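Local atomic coordinates of SCO family protein (Aquifex aeolicus, PDB entry 3ME7), a protein that probably binds copper and serves in electron transport, as a member of the SCO1/2 family with a thioredoxin-like fold. Residues A[45-48]-A[49-53]; A[118-122]-A[123-127]; A[141-145]-A[146-150]. All blocks are in the same frame, centred on the assembly; numbering follows the deposited sequence. Where two conformers were deposited one is given.

Contact 1: A[45-48]-A[49-53]; sequences PLIT and KSLLK
The flat groups that meet here are peptide units: the carbonyl O of Pro45 accepts Lys49 N at 2.9 Å, with the donor tilted 29° from the carbonyl plane, while the CG of Lys49 comes to 3.0 Å from the same Pro45 O. This is a stretch of helix 43-52 of the thioredoxin-like fold, which carries in its first turn Cys44, the second cysteine of a CxxxC motif; a disulfide between Cys40 and Cys44 has been observed, and both cysteines are predicted copper ligands. Residues 45-48 offer four successive carbonyls to the N-H groups of 49-52, the classic i to i+4 pattern. Ser50 N to Leu46 O, at 2.8 Å, is one link of it, and Leu51 N reaches Ile47 O in a nearly straight bond of 168°. Lys49 turns its CG beside its own backbone N (chi1 -71°), and from there the extended chain runs back alongside the preceding turn, until CE lies 4.3 Å from Pro45 CB. On another side Ile47 and Leu51, both buried, make a loose apolar pair, CG2 to CD1 4.3 Å; they also rest on Ser34 of strand 31-36, so this face of the helix is laid against the central sheet. The hydroxyl of Thr48 turns back within the helix and is hydrogen-bonded to Cys44 O, one turn earlier, which gives a buried polar atom a partner. The Thr48 carbonyl receives Leu52 N, and Leu52 CG sits beside that bond, 3.3 Å from Thr48 O.

Contact 2: A[118-122]-A[123-127]; sequences MTAGN and DFIHP
Ile125 slants across Met118 and packs on Ala120, and each of its side-chain atoms has a neighbour on the opposing strand. CB stands 3.8 Å from Met118 CG, and the branch methyl CG2 is 4.0 Å from the same Met118 CG; methionine was modelled in two conformations, and this pairing belongs to one of them. With CG1 swung anti to the carbonyl carbon (chi1 -74°), the other branch is led toward the turn, where CG1 approaches Ala120 CB to 3.6 Å and the tip, CD1, keeps an equal 3.6 Å from Ala120 CB. The methyl of Ala120 is therefore met by two successive carbons of one branch. Beneath them runs the backbone of an antiparallel beta hairpin, closed by a type II' turn from Ala120 to Asp123. Gly121 takes the second position of that turn with phi 60° and psi -120°, where the positive phi favours glycine. Met118 and Ile125 form a hydrogen-bonded pair, Ile125 N reaching Met118 O at 2.8 Å. The same Met118 O has a weaker CA-H contact from Phe124 CA at 3.3 Å, and lies at the edge of the Phe124 ring, near its plane and 3.6 Å from CD1. Unlike Ile125, Phe124 points away from the opposite strand; its ring meets Phe117 and Tyr37 edge-to-face, and Tyr37 OH is also hydrogen-bonded to Phe124 N. Just beyond the hairpin, His126, a predicted copper ligand, gives its ND1 hydrogen to Pro127 O at 2.8 Å, a bond that comes in from above the carbonyl plane and is likely to restrain rotation of the imidazole.

Contact 3: A[141-145]-A[146-150]; sequences DYIYG and VNYNY
Tyr148 lays its ring obliquely against Ile143, whose CG2 methyl is 3.8 Å from CD1 and 4.0 Å from CE1 of the tyrosine. The further part of the ring reaches the backbone: Gly145 O is 3.1 Å from Tyr148 CE1, and the phenol OH gives it a weak hydrogen bond, 2.8 Å from Tyr148 OH to Gly145 O. Tyr144 O lies near the plane of the ring at its edge, 4.0 Å from Tyr148 CE1. The ring owes this position to its first torsion, chi1 -54°, which sets CG beside the tyrosine's own backbone N and turns the side chain back across the loop toward the end of the strand. Gly145 makes the corner: at phi 97° and psi -166° a CB would collide with the carbonyl O of Tyr144. Val146 then points its CB away from residues 141-145 and packs on Leu46 and Ile47 of helix 43-52. The loop is also fastened to that helix through Ser50 OG, hydrogen-bonded to Tyr148 N, and the side chain of Tyr148 touches Ile47 and Leu51. With an alanine at Tyr148, the Ile143 methyl would probably face a gap, Gly145 O would lose its phenolic donor, and the turn would be likely to move more freely. Beyond the ring, Asn149 takes the N-cap position of helix 150-160, its side chain capping a backbone N of the first turn while Asn149 N bonds Glu152 OE1. This is a strand-to-helix connection, from the edge strand 139-144 of the thioredoxin-like sheet through a glycine-containing loop to the N-cap of the final helix.

How the contacts relate
The three contacts occur in series along the chain, none nested in or crossing another, and each closes only a short local loop: contact 1 a turn of helix 43-52, contact 2 the hairpin of strands 118-120 and 123-125, contact 3 the bend between strand 139-144 and helix 150-160. Contacts 1 and 3 touch, with centres about 10 Å apart, tying the helix after the cysteine pair to the loop after the edge strand. The centre of contact 2 lies about 20 Å from that of contact 1, nearest atoms about 5 Å apart. Cys40 and Cys44 precede contact 1 and contact 2 supplies His126, so the predicted copper ligands come from separate parts of the fold.

Contact 1: A[45-48]-A[49-53]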
loop_
_atom_site.group_PDB
_atom_site.type_symbol
_atom_site.label_atom_id
_atom_site.label_comp_id
_atom_site.label_asym_id
_atom_site.label_seq_id
_atom_site.Cartn_x
_atom_site.Cartn_y
_atom_site.Cartn_z
ATOM N N PRO A 45 13.291 -2.977 -1.158
ATOM C CA PRO A 45 13.978 -1.691 -1.347
ATOM C C PRO A 45 13.731 -1.135 -2.740
ATOM O O PRO A 45 13.611 0.070 -2.900
ATOM C CB PRO A 45 15.471 -2.035 -1.142
ATOM C CG PRO A 45 15.465 -3.291 -0.335
ATOM C CD PRO A 45 14.236 -4.044 -0.785
ATOM N N LEU A 46 13.653 -2.001 -3.748
ATOM C CA LEU A 46 13.416 -1.523 -5.112
ATOM C C LEU A 46 12.029 -0.875 -5.231
ATOM O O LEU A 46 11.897 0.222 -5.764
ATOM C CB LEU A 46 13.607 -2.649 -6.135
ATOM C CG LEU A 46 14.970 -3.357 -6.097
ATOM C CD1 LEU A 46 15.071 -4.360 -7.243
ATOM C CD2 LEU A 46 16.096 -2.329 -6.174
ATOM N N ILE A 47 11.018 -1.547 -4.701
ATOM C CA ILE A 47 9.645 -1.039 -4.728
ATOM C C ILE A 47 9.550 0.309 -4.016
ATOM O O ILE A 47 9.011 1.271 -4.563
ATOM C CB ILE A 47 8.660 -2.037 -4.067
ATOM C CG1 ILE A 47 8.560 -3.314 -4.920
ATOM C CG2 ILE A 47 7.289 -1.375 -3.863
ATOM C CD1 ILE A 47 7.920 -4.510 -4.206
ATOM N N THR A 48 10.111 0.377 -2.808
ATOM C CA THR A 48 9.975 1.585 -1.993
ATOM C C THR A 48 10.764 2.736 -2.614
ATOM O O THR A 48 10.266 3.856 -2.691
ATOM C CB THR A 48 10.369 1.315 -0.534
ATOM O OG1 THR A 48 9.576 0.216 -0.047
ATOM C CG2 THR A 48 10.091 2.525 0.321
ATOM N N LYS A 49 11.986 2.455 -3.078
ATOM C CA LYS A 49 12.790 3.478 -3.757
ATOM C C LYS A 49 12.094 3.951 -5.031
ATOM O O LYS A 49 12.123 5.141 -5.347
ATOM C CB LYS A 49 14.180 2.931 -4.099
ATOM C CG LYS A 49 15.064 2.735 -2.886
ATOM C CD LYS A 49 16.338 2.002 -3.262
ATOM C CE LYS A 49 17.219 1.832 -2.037
ATOM N NZ LYS A 49 18.559 1.371 -2.438
ATOM N N SER A 50 11.476 3.023 -5.762
ATOM C CA SER A 50 10.724 3.401 -6.960
ATOM C C SER A 50 9.523 4.302 -6.635
ATOM O O SER A 50 9.291 5.304 -7.321
ATOM C CB SER A 50 10.303 2.167 -7.752
ATOM O OG SER A 50 9.819 2.558 -9.029
ATOM N N LEU A 51 8.764 3.952 -5.596
ATOM C CA LEU A 51 7.690 4.816 -5.089
ATOM C C LEU A 51 8.175 6.179 -4.653
ATOM O O LEU A 51 7.538 7.182 -4.945
ATOM C CB LEU A 51 6.995 4.142 -3.897
ATOM C CG LEU A 51 6.037 3.042 -4.302
ATOM C CD1 LEU A 51 5.465 2.437 -3.018
ATOM C CD2 LEU A 51 4.896 3.572 -5.195
ATOM N N LEU A 52 9.310 6.230 -3.957
ATOM C CA LEU A 52 9.866 7.509 -3.538
ATOM C C LEU A 52 10.121 8.419 -4.740
ATOM O O LEU A 52 10.046 9.630 -4.597
ATOM C CB LEU A 52 11.172 7.317 -2.748
ATOM C CG LEU A 52 10.995 6.752 -1.337
ATOM C CD1 LEU A 52 12.351 6.297 -0.791
ATOM C CD2 LEU A 52 10.360 7.756 -0.387
ATOM N N LYS A 53 10.418 7.833 -5.900
ATOM C CA LYS A 53 10.727 8.605 -7.118
ATOM C C LYS A 53 9.539 8.855 -8.052
ATOM O O LYS A 53 9.697 9.523 -9.078
ATOM C CB LYS A 53 11.932 8.009 -7.869
ATOM C CG LYS A 53 13.252 8.300 -7.147
ATOM C CD LYS A 53 14.453 7.465 -7.603
ATOM C CE LYS A 53 15.706 7.932 -6.861
ATOM N NZ LYS A 53 16.936 7.143 -7.195
#

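Contact 2: A[118-122]-A[123-127]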
loop_
_atom_site.group_PDB
_atom_site.type_symbol
_atom_site.label_atom_id
_atom_site.label_comp_id
_atom_site.label_asym_id
_atom_site.label_seq_id
_atom_site.Cartn_x
_atom_site.Cartn_y
_atom_site.Cartn_z
ATOM N N MET A 118 5.203 -17.033 0.296
ATOM C CA MET A 118 5.666 -18.366 0.673
ATOM C C MET A 118 7.116 -18.285 1.144
ATOM O O MET A 118 7.825 -17.354 0.770
ATOM C CB MET A 118 5.543 -19.316 -0.530
ATOM C CG MET A 118 5.939 -18.717 -1.874
ATOM S SD MET A 118 4.899 -19.293 -3.228
ATOM C CE MET A 118 4.689 -21.007 -2.775
ATOM N N THR A 119 7.561 -19.253 1.939
ATOM C CA THR A 119 8.967 -19.252 2.406
ATOM C C THR A 119 9.968 -19.624 1.328
ATOM O O THR A 119 9.683 -20.440 0.459
ATOM C CB THR A 119 9.199 -20.222 3.579
ATOM O OG1 THR A 119 8.739 -21.528 3.218
ATOM C CG2 THR A 119 8.485 -19.754 4.785
ATOM N N ALA A 120 11.149 -19.008 1.408
ATOM C CA ALA A 120 12.297 -19.363 0.585
ATOM C C ALA A 120 13.521 -19.164 1.464
ATOM O O ALA A 120 14.059 -18.063 1.538
ATOM C CB ALA A 120 12.372 -18.475 -0.641
ATOM N N GLY A 121 13.937 -20.222 2.157
ATOM C CA GLY A 121 14.973 -20.095 3.181
ATOM C C GLY A 121 14.517 -19.142 4.271
ATOM O O GLY A 121 13.473 -19.355 4.898
ATOM N N ASN A 122 15.264 -18.058 4.463
ATOM C CA ASN A 122 14.972 -17.100 5.528
ATOM C C ASN A 122 14.174 -15.883 5.062
ATOM O O ASN A 122 13.855 -14.980 5.851
ATOM C CB ASN A 122 16.265 -16.655 6.211
ATOM C CG ASN A 122 16.114 -16.556 7.706
ATOM O OD1 ASN A 122 16.530 -17.456 8.437
ATOM N ND2 ASN A 122 15.484 -15.479 8.174
ATOM N N ASP A 123 13.849 -15.869 3.777
ATOM C CA ASP A 123 13.066 -14.787 3.203
ATOM C C ASP A 123 11.765 -15.309 2.622
ATOM O O ASP A 123 11.430 -16.490 2.788
ATOM C CB ASP A 123 13.881 -14.045 2.147
ATOM C CG ASP A 123 14.929 -13.151 2.762
ATOM O OD1 ASP A 123 14.565 -12.088 3.319
ATOM O OD2 ASP A 123 16.113 -13.524 2.702
ATOM N N PHE A 124 11.039 -14.427 1.956
ATOM C CA PHE A 124 9.776 -14.776 1.348
ATOM C C PHE A 124 9.853 -14.618 -0.164
ATOM O O PHE A 124 10.579 -13.760 -0.664
ATOM C CB PHE A 124 8.677 -13.869 1.885
ATOM C CG PHE A 124 8.355 -14.086 3.338
ATOM C CD1 PHE A 124 7.963 -15.343 3.808
ATOM C CD2 PHE A 124 8.417 -13.023 4.234
ATOM C CE1 PHE A 124 7.647 -15.541 5.162
ATOM C CE2 PHE A 124 8.104 -13.204 5.581
ATOM C CZ PHE A 124 7.723 -14.466 6.042
ATOM N N ILE A 125 9.113 -15.466 -0.875
ATOM C CA ILE A 125 8.831 -15.287 -2.302
ATOM C C ILE A 125 7.440 -14.662 -2.353
ATOM O O ILE A 125 6.528 -15.138 -1.681
ATOM C CB ILE A 125 8.852 -16.646 -3.033
ATOM C CG1 ILE A 125 10.291 -17.135 -3.192
ATOM C CG2 ILE A 125 8.187 -16.560 -4.420
ATOM C CD1 ILE A 125 10.390 -18.581 -3.616
ATOM N N HIS A 126 7.287 -13.581 -3.120
ATOM C CA HIS A 126 6.054 -12.802 -3.117
ATOM C C HIS A 126 5.972 -11.970 -4.399
ATOM O O HIS A 126 6.995 -11.732 -5.049
ATOM C CB HIS A 126 6.018 -11.871 -1.878
ATOM C CG HIS A 126 7.121 -10.860 -1.865
ATOM N ND1 HIS A 126 6.976 -9.608 -2.423
ATOM C CD2 HIS A 126 8.392 -10.921 -1.404
ATOM C CE1 HIS A 126 8.107 -8.939 -2.298
ATOM N NE2 HIS A 126 8.987 -9.716 -1.689
ATOM N N PRO A 127 4.750 -11.559 -4.786
ATOM C CA PRO A 127 4.630 -10.596 -5.886
ATOM C C PRO A 127 5.095 -9.192 -5.537
ATOM O O PRO A 127 5.102 -8.781 -4.359
ATOM C CB PRO A 127 3.127 -10.582 -6.206
ATOM C CG PRO A 127 2.457 -11.122 -5.007
ATOM C CD PRO A 127 3.440 -11.959 -4.236
#

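Contact 3: A[141-145]-A[146-150]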
loop_
_atom_site.group_PDB
_atom_site.type_symbol
_atom_site.label_atom_id
_atom_site.label_comp_id
_atom_site.label_asym_id
_atom_site.label_seq_id
_atom_site.Cartn_x
_atom_site.Cartn_y
_atom_site.Cartn_z
ATOM N N ASP A 141 -7.029 -0.330 -9.240
ATOM C CA ASP A 141 -5.923 -0.670 -10.138
ATOM C C ASP A 141 -4.836 -1.419 -9.388
ATOM O O ASP A 141 -4.673 -1.240 -8.183
ATOM C CB ASP A 141 -5.326 0.611 -10.757
ATOM C CG ASP A 141 -4.785 0.393 -12.163
ATOM O OD1 ASP A 141 -4.717 -0.771 -12.631
ATOM O OD2 ASP A 141 -4.429 1.402 -12.811
ATOM N N TYR A 142 -4.115 -2.281 -10.116
ATOM C CA TYR A 142 -2.914 -2.929 -9.623
ATOM C C TYR A 142 -1.763 -2.508 -10.521
ATOM O O TYR A 142 -1.903 -2.501 -11.760
ATOM C CB TYR A 142 -3.037 -4.447 -9.728
ATOM C CG TYR A 142 -3.953 -5.088 -8.727
ATOM C CD1 TYR A 142 -3.534 -5.316 -7.416
ATOM C CD2 TYR A 142 -5.234 -5.496 -9.085
ATOM C CE1 TYR A 142 -4.362 -5.913 -6.488
ATOM C CE2 TYR A 142 -6.075 -6.120 -8.157
ATOM C CZ TYR A 142 -5.625 -6.326 -6.860
ATOM O OH TYR A 142 -6.441 -6.914 -5.948
ATOM N N ILE A 143 -0.639 -2.164 -9.901
ATOM C CA ILE A 143 0.570 -1.761 -10.621
ATOM C C ILE A 143 1.659 -2.714 -10.167
ATOM O O ILE A 143 2.065 -2.691 -9.012
ATOM C CB ILE A 143 0.968 -0.290 -10.354
ATOM C CG1 ILE A 143 -0.164 0.654 -10.813
ATOM C CG2 ILE A 143 2.308 0.060 -11.025
ATOM C CD1 ILE A 143 -0.020 2.068 -10.301
ATOM N N TYR A 144 2.115 -3.565 -11.084
ATOM C CA TYR A 144 3.090 -4.598 -10.736
ATOM C C TYR A 144 4.506 -4.218 -11.099
ATOM O O TYR A 144 4.733 -3.356 -11.943
ATOM C CB TYR A 144 2.739 -5.913 -11.425
ATOM C CG TYR A 144 1.454 -6.508 -10.907
ATOM C CD1 TYR A 144 1.434 -7.203 -9.707
ATOM C CD2 TYR A 144 0.262 -6.363 -11.611
ATOM C CE1 TYR A 144 0.243 -7.751 -9.210
ATOM C CE2 TYR A 144 -0.934 -6.889 -11.113
ATOM C CZ TYR A 144 -0.923 -7.577 -9.916
ATOM O OH TYR A 144 -2.096 -8.116 -9.397
ATOM N N GLY A 145 5.439 -4.886 -10.432
ATOM C CA GLY A 145 6.859 -4.745 -10.720
ATOM C C GLY A 145 7.552 -3.773 -9.799
ATOM O O GLY A 145 7.023 -3.397 -8.734
ATOM N N VAL A 146 8.755 -3.387 -10.198
ATOM C CA VAL A 146 9.611 -2.552 -9.356
ATOM C C VAL A 146 10.151 -1.341 -10.117
ATOM O O VAL A 146 10.927 -0.566 -9.556
ATOM C CB VAL A 146 10.795 -3.354 -8.741
ATOM C CG1 VAL A 146 10.299 -4.601 -8.018
ATOM C CG2 VAL A 146 11.805 -3.751 -9.808
ATOM N N ASN A 147 9.759 -1.200 -11.382
ATOM C CA ASN A 147 10.268 -0.152 -12.274
ATOM C C ASN A 147 9.106 0.715 -12.746
ATOM O O ASN A 147 8.668 0.589 -13.888
ATOM C CB ASN A 147 10.993 -0.781 -13.490
ATOM C CG ASN A 147 12.192 -1.654 -13.096
ATOM O OD1 ASN A 147 13.062 -1.227 -12.334
ATOM N ND2 ASN A 147 12.252 -2.877 -13.641
ATOM N N TYR A 148 8.602 1.574 -11.858
ATOM C CA TYR A 148 7.330 2.280 -12.088
ATOM C C TYR A 148 7.462 3.433 -13.060
ATOM O O TYR A 148 8.485 4.137 -13.081
ATOM C CB TYR A 148 6.707 2.755 -10.763
ATOM C CG TYR A 148 6.532 1.649 -9.749
ATOM C CD1 TYR A 148 5.993 0.419 -10.124
ATOM C CD2 TYR A 148 6.885 1.830 -8.410
ATOM C CE1 TYR A 148 5.838 -0.601 -9.207
ATOM C CE2 TYR A 148 6.741 0.805 -7.483
ATOM C CZ TYR A 148 6.209 -0.398 -7.879
ATOM O OH TYR A 148 6.067 -1.419 -6.976
ATOM N N ASN A 149 6.437 3.604 -13.893
ATOM C CA ASN A 149 6.362 4.788 -14.723
ATOM C C ASN A 149 5.262 5.726 -14.246
ATOM O O ASN A 149 4.298 5.323 -13.598
ATOM C CB ASN A 149 6.281 4.468 -16.224
ATOM C CG ASN A 149 5.011 3.745 -16.611
ATOM O OD1 ASN A 149 3.945 4.350 -16.733
ATOM N ND2 ASN A 149 5.128 2.449 -16.856
ATOM N N TYR A 150 5.444 7.002 -14.559
ATOM C CA TYR A 150 4.536 8.044 -14.152
ATOM C C TYR A 150 3.122 7.835 -14.696
ATOM O O TYR A 150 2.138 7.941 -13.945
ATOM C CB TYR A 150 5.105 9.382 -14.632
ATOM C CG TYR A 150 4.176 10.569 -14.487
ATOM C CD1 TYR A 150 3.906 11.134 -13.239
ATOM C CD2 TYR A 150 3.576 11.130 -15.616
ATOM C CE1 TYR A 150 3.059 12.232 -13.119
ATOM C CE2 TYR A 150 2.731 12.215 -15.521
ATOM C CZ TYR A 150 2.470 12.764 -14.267
ATOM O OH TYR A 150 1.629 13.847 -14.154
#